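Local coordinates for N-acylhomoserine lactone dependent regulatory protein (Burkholderia cenocepacia, PDB 5L10), which regulates transcription as an N-acylhomoserine lactone-dependent LuxR-family factor, probably by binding DNA; this fragment is its autoinducer-binding domain, at the interface of chains A and B. Residues are numbered along the deposited sequence; one frame, centred on the assembly and turned at random. Chains: chain A/B, N-acylhomoserine lactone dependent regulatory protein.

The interface of chains A and B. Residues chain A 6, 9, 13, 151-152, 154-155, 158; chain B 6, 9, 13, 151, 154-155, 158.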
ATOM      1  N   LEU A   6      -8.735  -6.004 -14.113  1.00 78.81           N
ATOM      2  CA  LEU A   6      -9.054  -6.568 -12.807  1.00 70.78           C
ATOM      3  C   LEU A   6      -8.738  -8.056 -12.746  1.00 58.42           C
ATOM      4  O   LEU A   6      -8.355  -8.567 -11.687  1.00 56.72           O
ATOM      5  CB  LEU A   6     -10.522  -6.316 -12.468  1.00 78.05           C
ATOM      6  CG  LEU A   6     -10.952  -6.805 -11.084  1.00 82.53           C
ATOM      7  CD1 LEU A   6     -10.071  -6.197  -9.996  1.00 82.46           C
ATOM      8  CD2 LEU A   6     -12.412  -6.487 -10.842  1.00 81.35           C
ATOM      9  N   LEU A   9      -4.998  -8.407 -11.958  1.00 33.31           N
ATOM     10  CA  LEU A   9      -4.654  -8.302 -10.546  1.00 31.84           C
ATOM     11  C   LEU A   9      -5.169  -9.495  -9.752  1.00 31.13           C
ATOM     12  O   LEU A   9      -4.517  -9.929  -8.795  1.00 31.47           O
ATOM     13  CB  LEU A   9      -5.202  -6.999  -9.976  1.00 28.70           C
ATOM     14  CG  LEU A   9      -4.662  -5.755 -10.673  1.00 29.56           C
ATOM     15  CD1 LEU A   9      -5.490  -4.545 -10.293  1.00 34.60           C
ATOM     16  CD2 LEU A   9      -3.213  -5.549 -10.301  1.00 27.27           C
ATOM     17  N   PHE A  13      -2.678 -11.686  -7.286  1.00 28.99           N
ATOM     18  CA  PHE A  13      -2.809 -11.839  -5.843  1.00 35.29           C
ATOM     19  C   PHE A  13      -2.983 -13.295  -5.435  1.00 37.69           C
ATOM     20  O   PHE A  13      -2.541 -13.686  -4.350  1.00 40.46           O
ATOM     21  CB  PHE A  13      -3.964 -10.985  -5.329  1.00 25.05           C
ATOM     22  CG  PHE A  13      -3.575  -9.562  -5.073  1.00 35.30           C
ATOM     23  CD1 PHE A  13      -3.233  -9.141  -3.797  1.00 30.09           C
ATOM     24  CD2 PHE A  13      -3.503  -8.655  -6.114  1.00 24.12           C
ATOM     25  CE1 PHE A  13      -2.854  -7.832  -3.563  1.00 24.57           C
ATOM     26  CE2 PHE A  13      -3.124  -7.351  -5.886  1.00 23.99           C
ATOM     27  CZ  PHE A  13      -2.801  -6.937  -4.610  1.00 24.01           C
ATOM     28  N   ALA A 151      -5.871   2.964  -9.752  1.00 38.50           N
ATOM     29  CA  ALA A 151      -6.300   1.834  -8.929  1.00 27.51           C
ATOM     30  C   ALA A 151      -5.497   0.567  -9.194  1.00 33.96           C
ATOM     31  O   ALA A 151      -5.061  -0.069  -8.218  1.00 28.47           O
ATOM     32  CB  ALA A 151      -7.801   1.597  -9.123  1.00 30.47           C
ATOM     33  N   PRO A 152      -5.267   0.133 -10.443  1.00 39.05           N
ATOM     34  CA  PRO A 152      -4.438  -1.071 -10.632  1.00 25.43           C
ATOM     35  C   PRO A 152      -3.014  -0.908 -10.134  1.00 22.81           C
ATOM     36  O   PRO A 152      -2.478  -1.820  -9.494  1.00 22.50           O
ATOM     37  CB  PRO A 152      -4.491  -1.296 -12.149  1.00 27.26           C
ATOM     38  CG  PRO A 152      -5.746  -0.633 -12.580  1.00 29.80           C
ATOM     39  CD  PRO A 152      -5.854   0.581 -11.719  1.00 28.85           C
ATOM     40  N   ALA A 154      -1.973   1.092  -7.784  1.00 20.21           N
ATOM     41  CA  ALA A 154      -2.087   1.063  -6.330  1.00 19.98           C
ATOM     42  C   ALA A 154      -2.137  -0.369  -5.821  1.00 30.15           C
ATOM     43  O   ALA A 154      -1.462  -0.725  -4.848  1.00 29.81           O
ATOM     44  CB  ALA A 154      -3.337   1.827  -5.897  1.00 25.52           C
ATOM     45  N   SER A 155      -2.943  -1.205  -6.474  1.00 30.04           N
ATOM     46  CA  SER A 155      -3.018  -2.615  -6.118  1.00 26.50           C
ATOM     47  C   SER A 155      -1.637  -3.264  -6.156  1.00 25.28           C
ATOM     48  O   SER A 155      -1.204  -3.885  -5.180  1.00 27.02           O
ATOM     49  CB  SER A 155      -3.991  -3.321  -7.061  1.00 32.78           C
ATOM     50  OG  SER A 155      -4.134  -4.683  -6.725  1.00 50.07           O
ATOM     51  N   HIS A 158       0.652  -1.958  -3.267  1.00 23.02           N
ATOM     52  CA  HIS A 158       0.374  -2.638  -2.008  1.00 20.93           C
ATOM     53  C   HIS A 158       0.925  -4.056  -2.025  1.00 21.89           C
ATOM     54  O   HIS A 158       1.466  -4.532  -1.022  1.00 30.48           O
ATOM     55  CB  HIS A 158      -1.133  -2.648  -1.739  1.00 24.21           C
ATOM     56  CG  HIS A 158      -1.556  -3.608  -0.668  1.00 26.34           C
ATOM     57  ND1 HIS A 158      -1.685  -4.964  -0.889  1.00 26.16           N
ATOM     58  CD2 HIS A 158      -1.894  -3.408   0.627  1.00 27.40           C
ATOM     59  CE1 HIS A 158      -2.075  -5.558   0.225  1.00 24.70           C
ATOM     60  NE2 HIS A 158      -2.210  -4.635   1.161  1.00 25.82           N
TER
ATOM     61  N   LEU B   6     -13.553  -2.246 -10.848  1.00 84.06           N
ATOM     62  CA  LEU B   6     -12.545  -1.356 -11.412  1.00 78.97           C
ATOM     63  C   LEU B   6     -13.081   0.063 -11.560  1.00 72.67           C
ATOM     64  O   LEU B   6     -12.335   1.035 -11.392  1.00 70.73           O
ATOM     65  CB  LEU B   6     -12.059  -1.889 -12.757  1.00 84.99           C
ATOM     66  CG  LEU B   6     -10.631  -1.471 -13.104  1.00 82.52           C
ATOM     67  CD1 LEU B   6      -9.680  -1.940 -12.009  1.00 77.15           C
ATOM     68  CD2 LEU B   6     -10.223  -2.031 -14.451  1.00 85.15           C
ATOM     69  N   LEU B   9     -13.365   1.634  -7.970  1.00 40.15           N
ATOM     70  CA  LEU B   9     -12.100   2.201  -7.523  1.00 31.83           C
ATOM     71  C   LEU B   9     -11.681   3.385  -8.382  1.00 37.89           C
ATOM     72  O   LEU B   9     -11.083   4.337  -7.869  1.00 40.96           O
ATOM     73  CB  LEU B   9     -11.012   1.131  -7.529  1.00 38.60           C
ATOM     74  CG  LEU B   9     -11.234  -0.050  -6.584  1.00 38.65           C
ATOM     75  CD1 LEU B   9     -10.177  -1.112  -6.823  1.00 34.47           C
ATOM     76  CD2 LEU B   9     -11.223   0.408  -5.133  1.00 26.55           C
ATOM     77  N   PHE B  13     -10.487   6.966  -6.878  1.00 33.88           N
ATOM     78  CA  PHE B  13      -9.175   7.577  -7.054  1.00 29.73           C
ATOM     79  C   PHE B  13      -9.265   8.930  -7.748  1.00 36.68           C
ATOM     80  O   PHE B  13      -8.428   9.804  -7.495  1.00 40.74           O
ATOM     81  CB  PHE B  13      -8.255   6.628  -7.822  1.00 29.54           C
ATOM     82  CG  PHE B  13      -7.530   5.655  -6.938  1.00 32.05           C
ATOM     83  CD1 PHE B  13      -6.268   5.956  -6.446  1.00 34.32           C
ATOM     84  CD2 PHE B  13      -8.114   4.452  -6.576  1.00 30.18           C
ATOM     85  CE1 PHE B  13      -5.596   5.066  -5.620  1.00 34.07           C
ATOM     86  CE2 PHE B  13      -7.448   3.558  -5.751  1.00 28.27           C
ATOM     87  CZ  PHE B  13      -6.188   3.867  -5.273  1.00 30.43           C
ATOM     88  N   ALA B 151      -7.431  -7.683  -4.581  1.00 35.21           N
ATOM     89  CA  ALA B 151      -6.981  -6.571  -5.415  1.00 32.55           C
ATOM     90  C   ALA B 151      -7.754  -5.284  -5.145  1.00 29.95           C
ATOM     91  O   ALA B 151      -7.110  -4.232  -4.987  1.00 25.11           O
ATOM     92  CB  ALA B 151      -7.037  -6.976  -6.890  1.00 32.62           C
ATOM     93  N   ALA B 154      -6.658  -4.012  -1.665  1.00 20.94           N
ATOM     94  CA  ALA B 154      -5.296  -3.499  -1.741  1.00 24.30           C
ATOM     95  C   ALA B 154      -5.282  -2.059  -2.239  1.00 30.74           C
ATOM     96  O   ALA B 154      -4.578  -1.208  -1.683  1.00 32.91           O
ATOM     97  CB  ALA B 154      -4.449  -4.392  -2.646  1.00 18.78           C
ATOM     98  N   SER B 155      -6.064  -1.763  -3.281  1.00 20.22           N
ATOM     99  CA  SER B 155      -6.159  -0.390  -3.766  1.00 21.40           C
ATOM    100  C   SER B 155      -6.692   0.538  -2.687  1.00 29.54           C
ATOM    101  O   SER B 155      -6.210   1.667  -2.536  1.00 32.00           O
ATOM    102  CB  SER B 155      -7.049  -0.324  -5.004  1.00 23.92           C
ATOM    103  OG  SER B 155      -6.510  -1.099  -6.055  1.00 34.30           O
ATOM    104  N   HIS B 158      -3.840   1.193  -0.179  1.00 17.80           N
ATOM    105  CA  HIS B 158      -2.958   2.203  -0.753  1.00 22.65           C
ATOM    106  C   HIS B 158      -3.618   3.575  -0.736  1.00 28.24           C
ATOM    107  O   HIS B 158      -2.987   4.570  -0.359  1.00 29.73           O
ATOM    108  CB  HIS B 158      -2.567   1.821  -2.180  1.00 24.00           C
ATOM    109  CG  HIS B 158      -1.838   2.903  -2.916  1.00 34.67           C
ATOM    110  ND1 HIS B 158      -0.463   3.000  -2.926  1.00 38.00           N
ATOM    111  CD2 HIS B 158      -2.295   3.942  -3.655  1.00 35.83           C
ATOM    112  CE1 HIS B 158      -0.105   4.045  -3.650  1.00 38.96           C
ATOM    113  NE2 HIS B 158      -1.197   4.633  -4.105  1.00 35.12           N
TER
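Helix 143-169 of chain A packs against helix 143-169 of chain B about a two-fold axis, and each is flanked by the N-terminal helix of the partner, 3-16 in chain A and 3-17 in chain B. Small residues on the long helices let the backbones come close. The methyl CB of B:Ala154 sits over the face of the A:His158 imidazole, 3.8 Å from the ring centroid. In the twin contact A:Ala154 CB lies 3.3 Å from CD2 of B:His158. The two imidazoles are modelled flipped relative to each other, so that the alanine methyl meets ND1 of A:His158 but CD2 of B:His158, a difference that carries no chemical meaning at this resolution. Both histidines hold CG anti to the backbone N, which lays the ring alongside the opposing helix, with a face toward the alanine CA. The same methyls are touched from another direction by phenylalanine: CZ at the tip of A:Phe13 lies 3.6 Å from B:Ala154 CB, while the CE2 edge atom reaches back toward B:Ala151, whose CA lies above the ring near its rim. A:Leu9 CB lies 3.6 Å from B:Ala151 CB, and B:Leu9 makes the same contact with A:Ala151.

At the axis the symmetry is broken in detail. B:Ser155 has OG beside its backbone N (chi1 -61°) and donates a hydrogen bond of 2.8 Å from OG to the carbonyl O of A:Ala151. OG approaches from above the carbonyl plane, with a C=O...OG angle of 128°. A:Ser155 instead turns OG anti to its backbone N (chi1 -178°), and the bond from this OG to the B:Ala151 carbonyl O is weak at 3.5 Å. Farther along, B:Leu6 crosses the A:Pro152 ring at about a right angle in a loose contact; A:Leu6 and B:Leu6 are both poorly ordered. The patch is thus mainly apolar, with serine-to-backbone bonding at its centre, and joins two autoinducer-binding domains into a symmetric pair that may reflect the dimer typical of LuxR-type regulators.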